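Local coordinates for thymocyte nuclear protein 1 (Leishmania major, PDB 2AR1) that is of unknown function but carries an EVE domain of the PUA clan, consistent with a role in binding nucleic acid, at residues G79-V84 against V115-V120; A121-V126 against R164-Q169. One frame throughout, in Å; residues are numbered along the deposited sequence.

Overall arrangement
Both contacts draw on the long strand 113-128. Contact 1 pairs its first part, 115-120, with the neighbouring strand 76-89 inside the mixed sheet. Contact 2 takes the next residues, 121-126, where the chain turns a corner at Asp124 and Thr125, and sets them against the end of the last helix, 156-169. The centres lie about 17 Å apart and follow in series along the chain, contact 1 closing before contact 2 opens. Leu80 and Trp123 join them: Leu80 CD2 packs 3.7 Å from Trp123 CZ2, and Leu80 N probably bonds to Ala121 O. The strand thus ties the C-terminal helix to the sheet of the EVE domain.

Contact 1. Residues G79-V84 against V115-V120; sequences GLAEVV and VDVKFV
An antiparallel ladder in the mixed sheet joins strand 76-89 to strand 113-128, with Glu82 and Lys118 as its central hydrogen-bonded pair. Glu82 N gives its hydrogen to Lys118 O at 2.9 Å, and Lys118 N returns a bond to Glu82 O; both donors lie in the carbonyl plane of their acceptor. Further rungs run from Val84 N to Asp116 O and from Val120 N to Leu80 O. The side chains of the central pair leave the same face and lie side by side. Lys118 CG sits between its own N and carbonyl carbon (chi1 82°), which brings it to 3.9 Å from Glu82 CB. Farther out, Lys118 CE touches Glu82 CD at 3.7 Å. The charges, with Glu82 OE2 4.3 Å from Lys118 NZ, probably attract without forming a salt bridge; Glu82 OE1 has a long, weak ion pair with Lys64. Long, partly exposed chains suit this face, because their methylenes pack while their charged ends reach outward. Val84 crosses Lys118 at about a right angle, its CG1 3.7 Å from Lys118 CB. Asp116, beside Val84 on this face, has OD1 hydrogen-bonded to Tyr88 OH. On the same face Val120 lays CG2 3.7 Å from Glu82 CB.

The other face is apolar. Val83 and Val117 form a non-hydrogen-bonded pair, and Ala81 CB lies 4.2 Å from Val117 CB. Branched valines fill this buried layer compactly; the small Ala81 fits tightly, its CB just 3.0 Å from Lys118 O. Leu36 of helix 33-39 covers Ala81 and Val117, while Met59 meets Val83.

Near the end of the ladder Val120, with psi -48°, and Ala121 both face Leu80. This is a classic beta bulge, interrupting an otherwise regular, twisted antiparallel pair.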
ATOM      1  N   GLY A  79      -2.128   6.224  -7.511  1.00 15.42           N
ATOM      2  CA  GLY A  79      -0.718   6.319  -8.005  1.00 14.60           C
ATOM      3  C   GLY A  79       0.069   5.100  -7.710  1.00 16.74           C
ATOM      4  O   GLY A  79      -0.453   4.052  -7.383  1.00 15.67           O
ATOM      5  N   LEU A  80       1.346   5.269  -7.783  1.00 16.88           N
ATOM      6  CA  LEU A  80       2.299   4.201  -7.741  1.00 16.40           C
ATOM      7  C   LEU A  80       3.451   4.568  -6.810  1.00 18.74           C
ATOM      8  O   LEU A  80       3.887   5.726  -6.727  1.00 15.76           O
ATOM      9  CB  LEU A  80       2.877   3.943  -9.158  1.00 17.30           C
ATOM     10  CG  LEU A  80       1.898   3.521 -10.261  1.00 14.08           C
ATOM     11  CD1 LEU A  80       2.658   3.182 -11.476  1.00 15.99           C
ATOM     12  CD2 LEU A  80       1.144   2.248  -9.792  1.00 20.76           C
ATOM     13  N   ALA A  81       3.923   3.537  -6.099  1.00 16.36           N
ATOM     14  CA  ALA A  81       5.116   3.640  -5.302  1.00 18.05           C
ATOM     15  C   ALA A  81       6.038   2.424  -5.554  1.00 17.13           C
ATOM     16  O   ALA A  81       5.725   1.509  -6.340  1.00 15.56           O
ATOM     17  CB  ALA A  81       4.783   3.745  -3.830  1.00 18.67           C
ATOM     18  N   GLU A  82       7.138   2.435  -4.850  1.00 20.74           N
ATOM     19  CA  GLU A  82       8.157   1.352  -4.995  1.00 19.53           C
ATOM     20  C   GLU A  82       8.810   1.096  -3.653  1.00 18.71           C
ATOM     21  O   GLU A  82       9.017   1.998  -2.906  1.00 17.54           O
ATOM     22  CB  GLU A  82       9.158   1.685  -6.056  1.00 22.40           C
ATOM     23  CG  GLU A  82      10.220   0.689  -6.189  1.00 22.21           C
ATOM     24  CD  GLU A  82      11.135   0.969  -7.392  1.00 30.29           C
ATOM     25  OE1 GLU A  82      10.602   1.478  -8.395  1.00 32.95           O
ATOM     26  OE2 GLU A  82      12.371   0.632  -7.351  1.00 30.88           O
ATOM     27  N   VAL A  83       8.985  -0.172  -3.270  1.00 15.57           N
ATOM     28  CA  VAL A  83       9.624  -0.440  -2.002  1.00 17.79           C
ATOM     29  C   VAL A  83      11.129  -0.053  -2.074  1.00 17.72           C
ATOM     30  O   VAL A  83      11.888  -0.475  -2.993  1.00 18.93           O
ATOM     31  CB  VAL A  83       9.455  -1.953  -1.627  1.00 17.90           C
ATOM     32  CG1 VAL A  83      10.273  -2.329  -0.384  1.00 17.57           C
ATOM     33  CG2 VAL A  83       7.953  -2.248  -1.459  1.00 18.84           C
ATOM     34  N   VAL A  84      11.601   0.749  -1.110  1.00 18.01           N
ATOM     35  CA  VAL A  84      13.033   1.063  -1.041  1.00 18.64           C
ATOM     36  C   VAL A  84      13.864   0.599   0.190  1.00 18.82           C
ATOM     37  O   VAL A  84      15.063   0.696   0.180  1.00 18.89           O
ATOM     38  CB  VAL A  84      13.339   2.563  -1.309  1.00 18.88           C
ATOM     39  CG1 VAL A  84      12.837   2.942  -2.712  1.00 22.92           C
ATOM     40  CG2 VAL A  84      12.712   3.432  -0.243  1.00 20.12           C
ATOM     41  N   VAL A 115       8.026  -1.290   5.941  1.00 19.39           N
ATOM     42  CA  VAL A 115       8.949  -0.927   4.864  1.00 18.81           C
ATOM     43  C   VAL A 115       8.963   0.570   4.633  1.00 19.50           C
ATOM     44  O   VAL A 115       8.174   1.308   5.233  1.00 17.14           O
ATOM     45  CB  VAL A 115       8.646  -1.651   3.543  1.00 18.26           C
ATOM     46  CG1 VAL A 115       8.667  -3.190   3.752  1.00 21.04           C
ATOM     47  CG2 VAL A 115       7.251  -1.293   3.025  1.00 21.51           C
ATOM     48  N   ASP A 116       9.980   1.002   3.879  1.00 18.46           N
ATOM     49  CA  ASP A 116       9.992   2.377   3.272  1.00 20.16           C
ATOM     50  C   ASP A 116       9.587   2.269   1.838  1.00 20.87           C
ATOM     51  O   ASP A 116       9.949   1.340   1.158  1.00 17.15           O
ATOM     52  CB  ASP A 116      11.369   3.010   3.330  1.00 22.67           C
ATOM     53  CG  ASP A 116      11.763   3.502   4.728  1.00 25.34           C
ATOM     54  OD1 ASP A 116      10.927   3.414   5.678  1.00 26.20           O
ATOM     55  OD2 ASP A 116      12.916   3.989   4.848  1.00 25.18           O
ATOM     56  N   VAL A 117       8.829   3.277   1.358  1.00 21.29           N
ATOM     57  CA  VAL A 117       8.438   3.292  -0.056  1.00 20.33           C
ATOM     58  C   VAL A 117       8.810   4.628  -0.634  1.00 17.46           C
ATOM     59  O   VAL A 117       8.993   5.593   0.097  1.00 18.01           O
ATOM     60  CB  VAL A 117       6.970   3.042  -0.322  1.00 21.20           C
ATOM     61  CG1 VAL A 117       6.532   1.665   0.128  1.00 24.66           C
ATOM     62  CG2 VAL A 117       6.067   4.083   0.320  1.00 22.41           C
ATOM     63  N   LYS A 118       8.948   4.631  -1.946  1.00 19.18           N
ATOM     64  CA  LYS A 118       9.258   5.844  -2.690  1.00 17.11           C
ATOM     65  C   LYS A 118       8.103   6.156  -3.629  1.00 18.17           C
ATOM     66  O   LYS A 118       7.410   5.260  -4.111  1.00 17.41           O
ATOM     67  CB  LYS A 118      10.609   5.777  -3.441  1.00 19.77           C
ATOM     68  CG  LYS A 118      10.600   5.071  -4.778  1.00 26.14           C
ATOM     69  CD  LYS A 118      11.875   5.447  -5.551  1.00 32.31           C
ATOM     70  CE  LYS A 118      12.338   4.316  -6.427  1.00 35.53           C
ATOM     71  NZ  LYS A 118      13.421   4.821  -7.389  1.00 33.30           N
ATOM     72  N   PHE A 119       7.809   7.441  -3.810  1.00 18.15           N
ATOM     73  CA  PHE A 119       6.873   7.883  -4.777  1.00 15.95           C
ATOM     74  C   PHE A 119       7.318   7.492  -6.173  1.00 16.51           C
ATOM     75  O   PHE A 119       8.496   7.693  -6.500  1.00 17.32           O
ATOM     76  CB  PHE A 119       6.890   9.435  -4.801  1.00 15.65           C
ATOM     77  CG  PHE A 119       6.014   9.995  -5.863  1.00 17.24           C
ATOM     78  CD1 PHE A 119       4.624  10.003  -5.719  1.00 14.93           C
ATOM     79  CD2 PHE A 119       6.582  10.531  -7.009  1.00 14.65           C
ATOM     80  CE1 PHE A 119       3.829  10.513  -6.732  1.00 16.27           C
ATOM     81  CE2 PHE A 119       5.778  11.020  -8.027  1.00 15.99           C
ATOM     82  CZ  PHE A 119       4.452  11.049  -7.878  1.00 15.24           C
ATOM     83  N   VAL A 120       6.382   7.093  -7.022  1.00 14.53           N
ATOM     84  CA  VAL A 120       6.705   6.782  -8.437  1.00 14.63           C
ATOM     85  C   VAL A 120       5.827   7.588  -9.403  1.00 18.38           C
ATOM     86  O   VAL A 120       6.342   8.168 -10.352  1.00 16.93           O
ATOM     87  CB  VAL A 120       6.541   5.262  -8.725  1.00 18.55           C
ATOM     88  CG1 VAL A 120       6.681   4.981 -10.180  1.00 17.22           C
ATOM     89  CG2 VAL A 120       7.582   4.449  -7.933  1.00 16.53           C
TER

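Contact 2. Residues A121-V126 against R164-Q169; sequences ARWDTV and RMNEEQ
Trp123 and Asn166 make an amide-on-indole stack, the stacking part of the contact between residues 121-126 and the last helix. The carboxamide lies flat over one face of the indole, the two planes only 7° apart. Asn166 CG sits 3.3 Å from Trp123 CD2, OD1 lies toward Trp123 CG, and ND2 toward the NE1 corner. Behind the amide, Asn166 CB stands over the six-membered ring, 3.4 Å from its centroid in a CH-pi contact. With CG anti to the backbone N (chi1 175°), that carbon is set over the indole, and chi2 turns the amide nearly parallel to it. Trp123 NE1 and Asn166 ND2 are both donors, so their closeness reflects stacking alone. Val77 and Leu80 of strand 76-89 also pack on this tryptophan.

The polar part belongs to Gln169, one helical turn on, whose extended chain slides past Thr125 in the opposite direction. Its NE2 makes a weak bond to Thr125 O at 2.9 Å, while OE1 accepts a weak bond from Thr125 OG1 at 3.1 Å.

Within the helix, Gln169 NE2 also donates to Asn166 OD1, at 2.9 Å and nearly straight (167°), on a lone pair in the amide plane. This second-shell bond helps fix the rotation of the asparagine amide over the ring. Gln170 adds a weak bond to the same oxygen.

Amides suit both helix positions: Asn166 offers a flat polar surface to the indole, and Gln169 supplies a donor and an acceptor at once. The chemistry implies a small, partly solvent-facing junction of uncharged groups, directed more by stacking and one good amide-amide bond than by strong polar links across it.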
ATOM      1  N   ALA A 121       4.519   7.577  -9.126  1.00 15.57           N
ATOM      2  CA  ALA A 121       3.537   8.272  -9.987  1.00 14.74           C
ATOM      3  C   ALA A 121       2.267   8.708  -9.249  1.00 16.88           C
ATOM      4  O   ALA A 121       1.821   8.049  -8.338  1.00 17.86           O
ATOM      5  CB  ALA A 121       3.189   7.450 -11.139  1.00 13.77           C
ATOM      6  N   ARG A 122       1.747   9.880  -9.681  1.00 15.45           N
ATOM      7  CA  ARG A 122       0.553  10.460  -9.155  1.00 16.38           C
ATOM      8  C   ARG A 122      -0.395  10.498 -10.352  1.00 13.77           C
ATOM      9  O   ARG A 122      -0.098  11.173 -11.344  1.00 15.83           O
ATOM     10  CB  ARG A 122       0.811  11.864  -8.605  1.00 18.09           C
ATOM     11  CG  ARG A 122      -0.284  12.472  -7.690  1.00 19.51           C
ATOM     12  CD  ARG A 122      -1.614  12.721  -8.306  1.00 21.72           C
ATOM     13  NE  ARG A 122      -2.346  13.559  -7.379  1.00 18.08           N
ATOM     14  CZ  ARG A 122      -3.589  13.969  -7.569  1.00 13.89           C
ATOM     15  NH1 ARG A 122      -4.232  13.600  -8.657  1.00 17.40           N
ATOM     16  NH2 ARG A 122      -4.180  14.769  -6.701  1.00 20.08           N
ATOM     17  N   TRP A 123      -1.489   9.763 -10.314  1.00 15.75           N
ATOM     18  CA  TRP A 123      -2.302   9.655 -11.474  1.00 12.95           C
ATOM     19  C   TRP A 123      -3.260  10.864 -11.492  1.00 13.91           C
ATOM     20  O   TRP A 123      -3.717  11.340 -10.420  1.00 15.41           O
ATOM     21  CB  TRP A 123      -3.071   8.353 -11.506  1.00 15.87           C
ATOM     22  CG  TRP A 123      -2.211   7.190 -11.740  1.00 13.01           C
ATOM     23  CD1 TRP A 123      -0.869   7.216 -12.106  1.00 15.33           C
ATOM     24  CD2 TRP A 123      -2.596   5.788 -11.658  1.00 18.55           C
ATOM     25  NE1 TRP A 123      -0.415   5.901 -12.230  1.00 18.31           N
ATOM     26  CE2 TRP A 123      -1.457   5.031 -11.992  1.00 19.26           C
ATOM     27  CE3 TRP A 123      -3.821   5.111 -11.385  1.00 15.65           C
ATOM     28  CZ2 TRP A 123      -1.501   3.607 -12.056  1.00 16.68           C
ATOM     29  CZ3 TRP A 123      -3.838   3.674 -11.402  1.00 14.82           C
ATOM     30  CH2 TRP A 123      -2.680   2.976 -11.758  1.00 18.22           C
ATOM     31  N   ASP A 124      -3.640  11.338 -12.670  1.00 18.19           N
ATOM     32  CA  ASP A 124      -4.448  12.575 -12.764  1.00 17.48           C
ATOM     33  C   ASP A 124      -5.799  12.511 -12.025  1.00 17.23           C
ATOM     34  O   ASP A 124      -6.275  13.498 -11.455  1.00 18.20           O
ATOM     35  CB  ASP A 124      -4.699  12.961 -14.222  1.00 16.00           C
ATOM     36  CG  ASP A 124      -3.458  13.313 -15.038  1.00 20.77           C
ATOM     37  OD1 ASP A 124      -2.285  13.235 -14.593  1.00 15.36           O
ATOM     38  OD2 ASP A 124      -3.740  13.579 -16.225  1.00 22.67           O
ATOM     39  N   THR A 125      -6.440  11.343 -12.082  1.00 16.35           N
ATOM     40  CA  THR A 125      -7.660  11.106 -11.343  1.00 19.60           C
ATOM     41  C   THR A 125      -7.516   9.693 -10.833  1.00 17.92           C
ATOM     42  O   THR A 125      -6.730   8.876 -11.388  1.00 16.80           O
ATOM     43  CB  THR A 125      -8.909  11.231 -12.190  1.00 23.57           C
ATOM     44  OG1 THR A 125      -8.873  10.268 -13.246  1.00 30.71           O
ATOM     45  CG2 THR A 125      -8.977  12.624 -12.775  1.00 28.20           C
ATOM     46  N   VAL A 126      -8.144   9.459  -9.711  1.00 16.75           N
ATOM     47  CA  VAL A 126      -8.113   8.141  -9.096  1.00 19.52           C
ATOM     48  C   VAL A 126      -8.784   7.163 -10.048  1.00 20.44           C
ATOM     49  O   VAL A 126      -9.754   7.460 -10.732  1.00 18.34           O
ATOM     50  CB  VAL A 126      -8.838   8.149  -7.754  1.00 20.30           C
ATOM     51  CG1 VAL A 126      -8.898   6.749  -7.140  1.00 24.99           C
ATOM     52  CG2 VAL A 126      -8.178   9.012  -6.739  1.00 25.72           C
ATOM     53  N   ARG A 164      -2.731  -0.349 -17.296  1.00 15.42           N
ATOM     54  CA  ARG A 164      -3.414  -0.182 -18.587  1.00 15.26           C
ATOM     55  C   ARG A 164      -4.649   0.685 -18.430  1.00 15.22           C
ATOM     56  O   ARG A 164      -4.967   1.526 -19.236  1.00 13.59           O
ATOM     57  CB  ARG A 164      -3.743  -1.548 -19.192  1.00 15.17           C
ATOM     58  CG  ARG A 164      -4.909  -1.550 -20.104  1.00 17.78           C
ATOM     59  CD  ARG A 164      -5.543  -2.923 -20.391  1.00 19.95           C
ATOM     60  NE  ARG A 164      -6.679  -2.735 -21.295  1.00 21.70           N
ATOM     61  CZ  ARG A 164      -7.222  -3.650 -22.094  1.00 20.05           C
ATOM     62  NH1 ARG A 164      -6.729  -4.856 -22.146  1.00 22.49           N
ATOM     63  NH2 ARG A 164      -8.227  -3.301 -22.913  1.00 16.49           N
ATOM     64  N   MET A 165      -5.431   0.387 -17.417  1.00 14.76           N
ATOM     65  CA  MET A 165      -6.619   1.200 -17.112  1.00 15.69           C
ATOM     66  C   MET A 165      -6.332   2.698 -16.855  1.00 14.47           C
ATOM     67  O   MET A 165      -7.101   3.587 -17.270  1.00 13.77           O
ATOM     68  CB  MET A 165      -7.366   0.621 -15.934  1.00 19.54           C
ATOM     69  CG  MET A 165      -8.025  -0.685 -16.258  1.00 19.08           C
ATOM     70  SD  MET A 165      -8.666  -1.515 -14.748  1.00 17.69           S
ATOM     71  CE  MET A 165      -9.965  -0.561 -14.360  1.00 16.98           C
ATOM     72  N   ASN A 166      -5.238   2.965 -16.136  1.00 13.56           N
ATOM     73  CA  ASN A 166      -4.847   4.363 -15.932  1.00 12.71           C
ATOM     74  C   ASN A 166      -4.564   5.038 -17.271  1.00 13.43           C
ATOM     75  O   ASN A 166      -4.959   6.207 -17.497  1.00 11.69           O
ATOM     76  CB  ASN A 166      -3.656   4.515 -14.997  1.00 14.11           C
ATOM     77  CG  ASN A 166      -3.200   5.963 -14.892  1.00 14.65           C
ATOM     78  OD1 ASN A 166      -3.997   6.842 -14.535  1.00 15.27           O
ATOM     79  ND2 ASN A 166      -1.936   6.223 -15.186  1.00 17.90           N
ATOM     80  N   GLU A 167      -3.879   4.332 -18.162  1.00 15.72           N
ATOM     81  CA  GLU A 167      -3.562   4.880 -19.475  1.00 15.51           C
ATOM     82  C   GLU A 167      -4.810   5.123 -20.270  1.00 17.50           C
ATOM     83  O   GLU A 167      -4.908   6.146 -20.890  1.00 16.75           O
ATOM     84  CB  GLU A 167      -2.616   3.975 -20.264  1.00 16.45           C
ATOM     85  CG  GLU A 167      -1.434   3.564 -19.507  1.00 24.51           C
ATOM     86  CD  GLU A 167      -0.432   2.866 -20.398  1.00 28.88           C
ATOM     87  OE1 GLU A 167      -0.778   1.806 -20.981  1.00 37.17           O
ATOM     88  OE2 GLU A 167       0.685   3.381 -20.520  1.00 35.08           O
ATOM     89  N   GLU A 168      -5.785   4.204 -20.232  1.00 16.37           N
ATOM     90  CA  GLU A 168      -7.048   4.377 -20.970  1.00 18.76           C
ATOM     91  C   GLU A 168      -7.765   5.604 -20.444  1.00 18.52           C
ATOM     92  O   GLU A 168      -8.278   6.388 -21.230  1.00 19.76           O
ATOM     93  CB  GLU A 168      -7.926   3.121 -20.816  1.00 20.17           C
ATOM     94  CG  GLU A 168      -7.221   1.904 -21.440  1.00 22.68           C
ATOM     95  CD  GLU A 168      -7.883   0.563 -21.149  1.00 23.58           C
ATOM     96  OE1 GLU A 168      -8.461   0.373 -20.063  1.00 21.00           O
ATOM     97  OE2 GLU A 168      -7.789  -0.313 -22.031  1.00 23.26           O
ATOM     98  N   GLN A 169      -7.771   5.787 -19.128  1.00 20.68           N
ATOM     99  CA  GLN A 169      -8.455   6.906 -18.463  1.00 24.08           C
ATOM    100  C   GLN A 169      -7.785   8.250 -18.807  1.00 25.68           C
ATOM    101  O   GLN A 169      -8.456   9.277 -18.985  1.00 27.04           O
ATOM    102  CB  GLN A 169      -8.571   6.685 -16.938  1.00 23.89           C
ATOM    103  CG  GLN A 169      -7.519   7.374 -16.053  1.00 31.98           C
ATOM    104  CD  GLN A 169      -7.802   7.260 -14.531  1.00 34.28           C
ATOM    105  OE1 GLN A 169      -8.984   7.288 -14.096  1.00 36.43           O
ATOM    106  NE2 GLN A 169      -6.714   7.184 -13.716  1.00 23.46           N
TER